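Local structure of phospholethanolamine N-methyltransferase 2 (Haemonchus contortus, 4KRI) at residues 178-183 and 251-256; 256-261 and 275-280. The protein probably catalyses S-adenosylmethionine-dependent N-methylation of phosphoethanolamine derivatives in nematode phosphocholine biosynthesis, and is captured here with phosphomonomethylethanolamine and S-adenosylhomocysteine. All coordinates share one frame; numbering follows the deposited sequence.

Interaction 1 of 2, residues 178-183 and 251-256; sequences DFLDRT and VDLSTN. With SAH (S-adenosyl-L-homocysteine), chain D.
Leu180 opens the contact from helix 176-184, its CD1 branch resting 4.0 Å from CB of Leu253 with the two side chains crossing at about a right angle. The same methyl lies near O2' of S-adenosylhomocysteine (SAH), which places the leucine beside the ribose. One residue on, Asp181 carries the polar half. With CG anti to the carbonyl carbon (chi1 -77°), its carboxylate is carried over to the start of helix 255-268. Ser254 OG donates to Asp181 OD1 at 2.7 Å, nearly in line with the C-O bond, while the backbone N of Asn256 adds a weak bond to the same oxygen at 3.4 Å. Asp181 OD2 lies 3.0 Å from Thr255 OG1, where a hydrogen bond is possible but not settled, since the hydroxyl proton has another acceptor within reach. Ser254 is the N-cap, and its OG also accepts from Met257 N, so Asp181 positions a capping residue. Just upstream, Asp252 OD2 accepts from Ser254 N at 2.8 Å in an Asx turn. Asp252 OD1 and OD2 receive SAH O3' and O2' at 2.7 Å and 2.6 Å. An acidic residue ending the second strand and gripping both ribose hydroxyls is a hallmark of Rossmann-like class I methyltransferases.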
loop_
_atom_site.group_PDB
_atom_site.type_symbol
_atom_site.label_atom_id
_atom_site.label_comp_id
_atom_site.label_asym_id
_atom_site.label_seq_id
_atom_site.Cartn_x
_atom_site.Cartn_y
_atom_site.Cartn_z
ATOM N N ASP A 178 -1.255 -11.468 -1.404
ATOM C CA ASP A 178 -1.683 -12.296 -2.525
ATOM C C ASP A 178 -3.177 -12.582 -2.450
ATOM O O ASP A 178 -3.857 -12.644 -3.472
ATOM C CB ASP A 178 -0.881 -13.597 -2.593
ATOM C CG ASP A 178 0.532 -13.388 -3.110
ATOM O OD1 ASP A 178 0.788 -12.359 -3.772
ATOM O OD2 ASP A 178 1.385 -14.272 -2.863
ATOM N N PHE A 179 -3.687 -12.747 -1.235
ATOM C CA PHE A 179 -5.115 -12.935 -1.040
ATOM C C PHE A 179 -5.919 -11.755 -1.586
ATOM O O PHE A 179 -6.922 -11.955 -2.271
ATOM C CB PHE A 179 -5.442 -13.132 0.440
ATOM C CG PHE A 179 -6.912 -13.089 0.736
ATOM C CD1 PHE A 179 -7.732 -14.163 0.413
ATOM C CD2 PHE A 179 -7.477 -11.970 1.325
ATOM C CE1 PHE A 179 -9.093 -14.115 0.676
ATOM C CE2 PHE A 179 -8.832 -11.918 1.590
ATOM C CZ PHE A 179 -9.641 -12.986 1.260
ATOM N N LEU A 180 -5.482 -10.540 -1.266
ATOM C CA LEU A 180 -6.128 -9.320 -1.751
ATOM C C LEU A 180 -6.077 -9.244 -3.285
ATOM O O LEU A 180 -7.091 -8.989 -3.933
ATOM C CB LEU A 180 -5.453 -8.080 -1.150
ATOM C CG LEU A 180 -5.576 -7.857 0.363
ATOM C CD1 LEU A 180 -4.617 -6.770 0.853
ATOM C CD2 LEU A 180 -7.003 -7.491 0.707
ATOM N N ASP A 181 -4.897 -9.483 -3.854
ATOM C CA ASP A 181 -4.683 -9.355 -5.302
ATOM C C ASP A 181 -5.359 -10.462 -6.118
ATOM O O ASP A 181 -5.641 -10.276 -7.305
ATOM C CB ASP A 181 -3.179 -9.356 -5.631
ATOM C CG ASP A 181 -2.498 -8.019 -5.338
ATOM O OD1 ASP A 181 -3.176 -6.969 -5.351
ATOM O OD2 ASP A 181 -1.263 -8.026 -5.113
ATOM N N ARG A 182 -5.597 -11.619 -5.505
ATOM C CA ARG A 182 -6.100 -12.773 -6.253
ATOM C C ARG A 182 -7.595 -13.004 -6.092
ATOM O O ARG A 182 -8.188 -13.783 -6.834
ATOM C CB ARG A 182 -5.335 -14.055 -5.877
ATOM C CG ARG A 182 -3.854 -14.062 -6.284
ATOM C CD ARG A 182 -3.132 -15.304 -5.761
ATOM N NE ARG A 182 -1.680 -15.208 -5.926
ATOM C CZ ARG A 182 -0.809 -16.077 -5.416
ATOM N NH1 ARG A 182 -1.242 -17.111 -4.707
ATOM N NH2 ARG A 182 0.496 -15.913 -5.617
ATOM N N THR A 183 -8.202 -12.335 -5.117
ATOM C CA THR A 183 -9.607 -12.577 -4.818
ATOM C C THR A 183 -10.463 -11.329 -4.992
ATOM O O THR A 183 -11.036 -11.102 -6.055
ATOM C CB THR A 183 -9.783 -13.119 -3.386
ATOM O OG1 THR A 183 -8.728 -14.047 -3.096
ATOM C CG2 THR A 183 -11.128 -13.810 -3.245
ATOM N N VAL A 251 -0.835 4.765 1.222
ATOM C CA VAL A 251 -0.249 3.429 1.241
ATOM C C VAL A 251 -1.319 2.380 0.986
ATOM O O VAL A 251 -2.489 2.557 1.353
ATOM C CB VAL A 251 0.536 3.140 2.556
ATOM C CG1 VAL A 251 1.642 4.183 2.743
ATOM C CG2 VAL A 251 -0.386 3.106 3.774
ATOM N N ASP A 252 -0.932 1.299 0.312
ATOM C CA ASP A 252 -1.846 0.187 0.109
ATOM C C ASP A 252 -1.043 -1.084 -0.017
ATOM O O ASP A 252 0.079 -1.056 -0.511
ATOM C CB ASP A 252 -2.671 0.384 -1.161
ATOM C CG ASP A 252 -3.969 -0.363 -1.105
ATOM O OD1 ASP A 252 -5.031 0.275 -0.911
ATOM O OD2 ASP A 252 -3.930 -1.610 -1.208
ATOM N N LEU A 253 -1.616 -2.198 0.429
ATOM C CA LEU A 253 -0.905 -3.460 0.359
ATOM C C LEU A 253 -1.068 -4.079 -1.020
ATOM O O LEU A 253 -0.228 -4.866 -1.461
ATOM C CB LEU A 253 -1.423 -4.410 1.448
ATOM C CG LEU A 253 -0.643 -5.720 1.604
ATOM C CD1 LEU A 253 0.859 -5.471 1.639
ATOM C CD2 LEU A 253 -1.075 -6.431 2.863
ATOM N N SER A 254 -2.143 -3.714 -1.712
ATOM C CA SER A 254 -2.412 -4.313 -3.014
ATOM C C SER A 254 -1.672 -3.627 -4.155
ATOM O O SER A 254 -1.890 -2.443 -4.408
ATOM C CB SER A 254 -3.914 -4.292 -3.296
ATOM O OG SER A 254 -4.169 -4.610 -4.660
ATOM N N THR A 255 -0.806 -4.365 -4.857
ATOM C CA THR A 255 -0.132 -3.818 -6.028
ATOM C C THR A 255 -1.100 -3.596 -7.180
ATOM O O THR A 255 -0.890 -2.695 -7.990
ATOM C CB THR A 255 1.027 -4.701 -6.521
ATOM O OG1 THR A 255 0.630 -6.076 -6.480
ATOM C CG2 THR A 255 2.261 -4.485 -5.653
ATOM N N ASN A 256 -2.141 -4.417 -7.276
ATOM C CA ASN A 256 -3.188 -4.179 -8.271
ATOM C C ASN A 256 -3.838 -2.801 -8.110
ATOM O O ASN A 256 -4.028 -2.079 -9.092
ATOM C CB ASN A 256 -4.273 -5.253 -8.224
ATOM C CG ASN A 256 -3.840 -6.552 -8.852
ATOM O OD1 ASN A 256 -2.867 -6.600 -9.598
ATOM N ND2 ASN A 256 -4.591 -7.621 -8.573
HETATM N N SAH D . -9.622 4.265 0.537
HETATM C CA SAH D . -9.908 3.900 -0.875
HETATM C CB SAH D . -9.779 2.337 -1.062
HETATM C CG SAH D . -10.807 1.455 -0.364
HETATM S SD SAH D . -10.497 -0.320 -0.631
HETATM C C SAH D . -11.194 4.466 -1.333
HETATM O O SAH D . -11.836 5.209 -0.604
HETATM O OXT SAH D . -11.494 4.374 -2.512
HETATM C "C5'" SAH D . -9.506 -0.920 0.750
HETATM C "C4'" SAH D . -8.099 -0.914 0.539
HETATM O "O4'" SAH D . -7.442 -1.207 1.801
HETATM C "C3'" SAH D . -7.701 -2.011 -0.372
HETATM O "O3'" SAH D . -7.063 -1.450 -1.498
HETATM C "C2'" SAH D . -6.764 -2.840 0.388
HETATM O "O2'" SAH D . -5.707 -3.335 -0.400
HETATM C "C1'" SAH D . -6.290 -1.904 1.450
HETATM N N9 SAH D . -5.668 -2.609 2.624
HETATM C C8 SAH D . -6.221 -3.592 3.372
HETATM N N7 SAH D . -5.371 -3.894 4.358
HETATM C C5 SAH D . -4.288 -3.096 4.256
HETATM C C6 SAH D . -3.109 -2.978 5.004
HETATM N N6 SAH D . -2.866 -3.782 6.096
HETATM N N1 SAH D . -2.206 -2.051 4.616
HETATM C C2 SAH D . -2.421 -1.262 3.558
HETATM N N3 SAH D . -3.546 -1.346 2.825
HETATM C C4 SAH D . -4.483 -2.260 3.142
#

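Interaction 2 of 2, residues 256-261 and 275-280. With SAH (S-adenosyl-L-homocysteine), chain D.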
loop_
_atom_site.group_PDB
_atom_site.type_symbol
_atom_site.label_atom_id
_atom_site.label_comp_id
_atom_site.label_asym_id
_atom_site.label_seq_id
_atom_site.Cartn_x
_atom_site.Cartn_y
_atom_site.Cartn_z
ATOM N N ASN A 256 -2.141 -4.417 -7.276
ATOM C CA ASN A 256 -3.188 -4.179 -8.271
ATOM C C ASN A 256 -3.838 -2.801 -8.110
ATOM O O ASN A 256 -4.028 -2.079 -9.092
ATOM C CB ASN A 256 -4.273 -5.253 -8.224
ATOM C CG ASN A 256 -3.840 -6.552 -8.852
ATOM O OD1 ASN A 256 -2.867 -6.600 -9.598
ATOM N ND2 ASN A 256 -4.591 -7.621 -8.573
ATOM N N MET A 257 -4.162 -2.447 -6.869
ATOM C CA MET A 257 -4.747 -1.151 -6.552
ATOM C C MET A 257 -3.773 -0.021 -6.843
ATOM O O MET A 257 -4.101 0.948 -7.538
ATOM C CB MET A 257 -5.118 -1.087 -5.061
ATOM C CG MET A 257 -6.321 -1.890 -4.680
ATOM S SD MET A 257 -7.803 -1.107 -5.333
ATOM C CE MET A 257 -9.031 -1.736 -4.228
ATOM N N LEU A 258 -2.564 -0.134 -6.306
ATOM C CA LEU A 258 -1.641 0.983 -6.396
ATOM C C LEU A 258 -1.113 1.174 -7.816
ATOM O O LEU A 258 -0.776 2.291 -8.208
ATOM C CB LEU A 258 -0.500 0.833 -5.386
ATOM C CG LEU A 258 -0.096 2.196 -4.820
ATOM C CD1 LEU A 258 -1.207 2.730 -3.940
ATOM C CD2 LEU A 258 1.218 2.138 -4.062
ATOM N N ALA A 259 -1.066 0.100 -8.605
ATOM C CA ALA A 259 -0.682 0.246 -10.007
ATOM C C ALA A 259 -1.572 1.279 -10.698
ATOM O O ALA A 259 -1.090 2.080 -11.518
ATOM C CB ALA A 259 -0.781 -1.092 -10.723
ATOM N N VAL A 260 -2.861 1.253 -10.370
ATOM C CA VAL A 260 -3.832 2.174 -10.960
ATOM C C VAL A 260 -3.637 3.591 -10.433
ATOM O O VAL A 260 -3.614 4.557 -11.197
ATOM C CB VAL A 260 -5.266 1.728 -10.673
ATOM C CG1 VAL A 260 -6.257 2.703 -11.277
ATOM C CG2 VAL A 260 -5.499 0.324 -11.210
ATOM N N ALA A 261 -3.489 3.710 -9.121
ATOM C CA ALA A 261 -3.242 5.011 -8.514
ATOM C C ALA A 261 -1.996 5.673 -9.112
ATOM O O ALA A 261 -2.007 6.862 -9.429
ATOM C CB ALA A 261 -3.113 4.870 -6.986
ATOM N N TYR A 275 2.803 7.728 -3.227
ATOM C CA TYR A 275 2.239 6.424 -2.876
ATOM C C TYR A 275 3.328 5.420 -2.491
ATOM O O TYR A 275 4.474 5.544 -2.927
ATOM C CB TYR A 275 1.470 5.860 -4.073
ATOM C CG TYR A 275 0.232 6.631 -4.481
ATOM C CD1 TYR A 275 -0.813 6.827 -3.592
ATOM C CD2 TYR A 275 0.100 7.132 -5.769
ATOM C CE1 TYR A 275 -1.967 7.510 -3.969
ATOM C CE2 TYR A 275 -1.055 7.820 -6.157
ATOM C CZ TYR A 275 -2.065 8.015 -5.254
ATOM O OH TYR A 275 -3.207 8.683 -5.664
ATOM N N ALA A 276 2.973 4.420 -1.677
ATOM C CA ALA A 276 3.900 3.322 -1.357
ATOM C C ALA A 276 3.109 2.029 -1.224
ATOM O O ALA A 276 1.984 2.050 -0.727
ATOM C CB ALA A 276 4.666 3.596 -0.053
ATOM N N VAL A 277 3.663 0.918 -1.710
ATOM C CA VAL A 277 3.063 -0.384 -1.444
ATOM C C VAL A 277 3.652 -0.882 -0.126
ATOM O O VAL A 277 4.866 -1.041 -0.012
ATOM C CB VAL A 277 3.428 -1.407 -2.535
ATOM C CG1 VAL A 277 2.659 -2.708 -2.328
ATOM C CG2 VAL A 277 3.141 -0.843 -3.912
ATOM N N CYS A 278 2.802 -1.110 0.869
ATOM C CA CYS A 278 3.261 -1.675 2.145
ATOM C C CYS A 278 2.075 -2.032 2.993
ATOM O O CYS A 278 0.955 -1.640 2.693
ATOM C CB CYS A 278 4.156 -0.696 2.908
ATOM S SG CYS A 278 3.352 0.895 3.342
ATOM N N ASP A 279 2.334 -2.803 4.040
ATOM C CA ASP A 279 1.309 -3.190 4.999
ATOM C C ASP A 279 1.365 -2.149 6.113
ATOM O O ASP A 279 2.383 -1.999 6.784
ATOM C CB ASP A 279 1.619 -4.590 5.540
ATOM C CG ASP A 279 0.549 -5.109 6.484
ATOM O OD1 ASP A 279 -0.144 -4.292 7.128
ATOM O OD2 ASP A 279 0.410 -6.347 6.594
ATOM N N ALA A 280 0.276 -1.408 6.287
ATOM C CA ALA A 280 0.263 -0.277 7.215
ATOM C C ALA A 280 0.451 -0.703 8.676
ATOM O O ALA A 280 0.766 0.121 9.535
ATOM C CB ALA A 280 -1.022 0.532 7.046
HETATM N N SAH D . -9.622 4.265 0.537
HETATM C CA SAH D . -9.908 3.900 -0.875
HETATM C CB SAH D . -9.779 2.337 -1.062
HETATM C CG SAH D . -10.807 1.455 -0.364
HETATM S SD SAH D . -10.497 -0.320 -0.631
HETATM C C SAH D . -11.194 4.466 -1.333
HETATM O O SAH D . -11.836 5.209 -0.604
HETATM O OXT SAH D . -11.494 4.374 -2.512
HETATM C "C5'" SAH D . -9.506 -0.920 0.750
HETATM C "C4'" SAH D . -8.099 -0.914 0.539
HETATM O "O4'" SAH D . -7.442 -1.207 1.801
HETATM C "C3'" SAH D . -7.701 -2.011 -0.372
HETATM O "O3'" SAH D . -7.063 -1.450 -1.498
HETATM C "C2'" SAH D . -6.764 -2.840 0.388
HETATM O "O2'" SAH D . -5.707 -3.335 -0.400
HETATM C "C1'" SAH D . -6.290 -1.904 1.450
HETATM N N9 SAH D . -5.668 -2.609 2.624
HETATM C C8 SAH D . -6.221 -3.592 3.372
HETATM N N7 SAH D . -5.371 -3.894 4.358
HETATM C C5 SAH D . -4.288 -3.096 4.256
HETATM C C6 SAH D . -3.109 -2.978 5.004
HETATM N N6 SAH D . -2.866 -3.782 6.096
HETATM N N1 SAH D . -2.206 -2.051 4.616
HETATM C C2 SAH D . -2.421 -1.262 3.558
HETATM N N3 SAH D . -3.546 -1.346 2.825
HETATM C C4 SAH D . -4.483 -2.260 3.142
HETATM O O HOH W 1 -3.709 8.780 -8.305
#
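Ala261 CB sits over one face of the Tyr275 ring, 3.9 Å from the ring centroid and shifted toward the rim, a CH-pi contact. Leu258 CD1 approaches the same ring obliquely, near CG and CD1. These residues join helix 255-268 to strand 273-277, the last two elements of a beta-alpha-beta unit begun by strand 247-252, in the Rossmann-like methyltransferase domain. The local axes of 256-261 and 275-277 approach to 9.0 Å with their directions 159° apart, close to antiparallel, as expected of the helix in a beta-alpha-beta crossover, which runs back antiparallel to the strands it connects.

Beyond the ring, a water bridges the two elements: it donates to Ala261 O at 2.8 Å and lies 2.7 Å from Tyr275 OH, within hydrogen-bonding geometry. The buried main-chain carbonyl and phenol oxygen are thereby tied together without a direct bond.

Leu258 fills the middle. Its CD2 lies 3.6 Å from Val277 CG2 and only 3.4 Å from the carbonyl carbon of Ala276. Its CG also stands away from a staggered position (chi1 -144°), which is consistent with a tight fit. Towards the cofactor, Met257, its chain bent at chi2, has CG and CE beside O3' of S-adenosylhomocysteine (SAH), adding apolar atoms around the ribose.

Past the strand, the 275-280 segment reads the adenine. SAH N6 donates to Asp279 OD1 at 3.0 Å, and this oxygen also accepts from Cys281 N, so the turn after the strand helps to fix the carboxylate. The backbone supplies the second adenine bond: Ala280 N donates to SAH N1 at 3.1 Å with a nearly straight N-H...N angle of 177°.

Overall arrangement
Interaction 1 and interaction 2 have centres about 8 Å apart and follow in series along the chain, meeting at Asn256, which belongs to both. Helix 255-268 is common to them: interaction 1 fastens its beginning to helix 176-184, and interaction 2 packs its next turns against strand 273-277. That strand runs parallel to strand 247-252, and the probable bonds Asp252 N to Ala276 O and Asp252 O to Cys278 N, at 3.2 Å and 3.1 Å, join the two contacts directly. Both reach SAH from consecutive strand ends of one Rossmann-like sheet: the polar bonds divide between ribose (Asp252) and adenine (Asp279, Ala280), although Met257 of interaction 2 also touches the ribose.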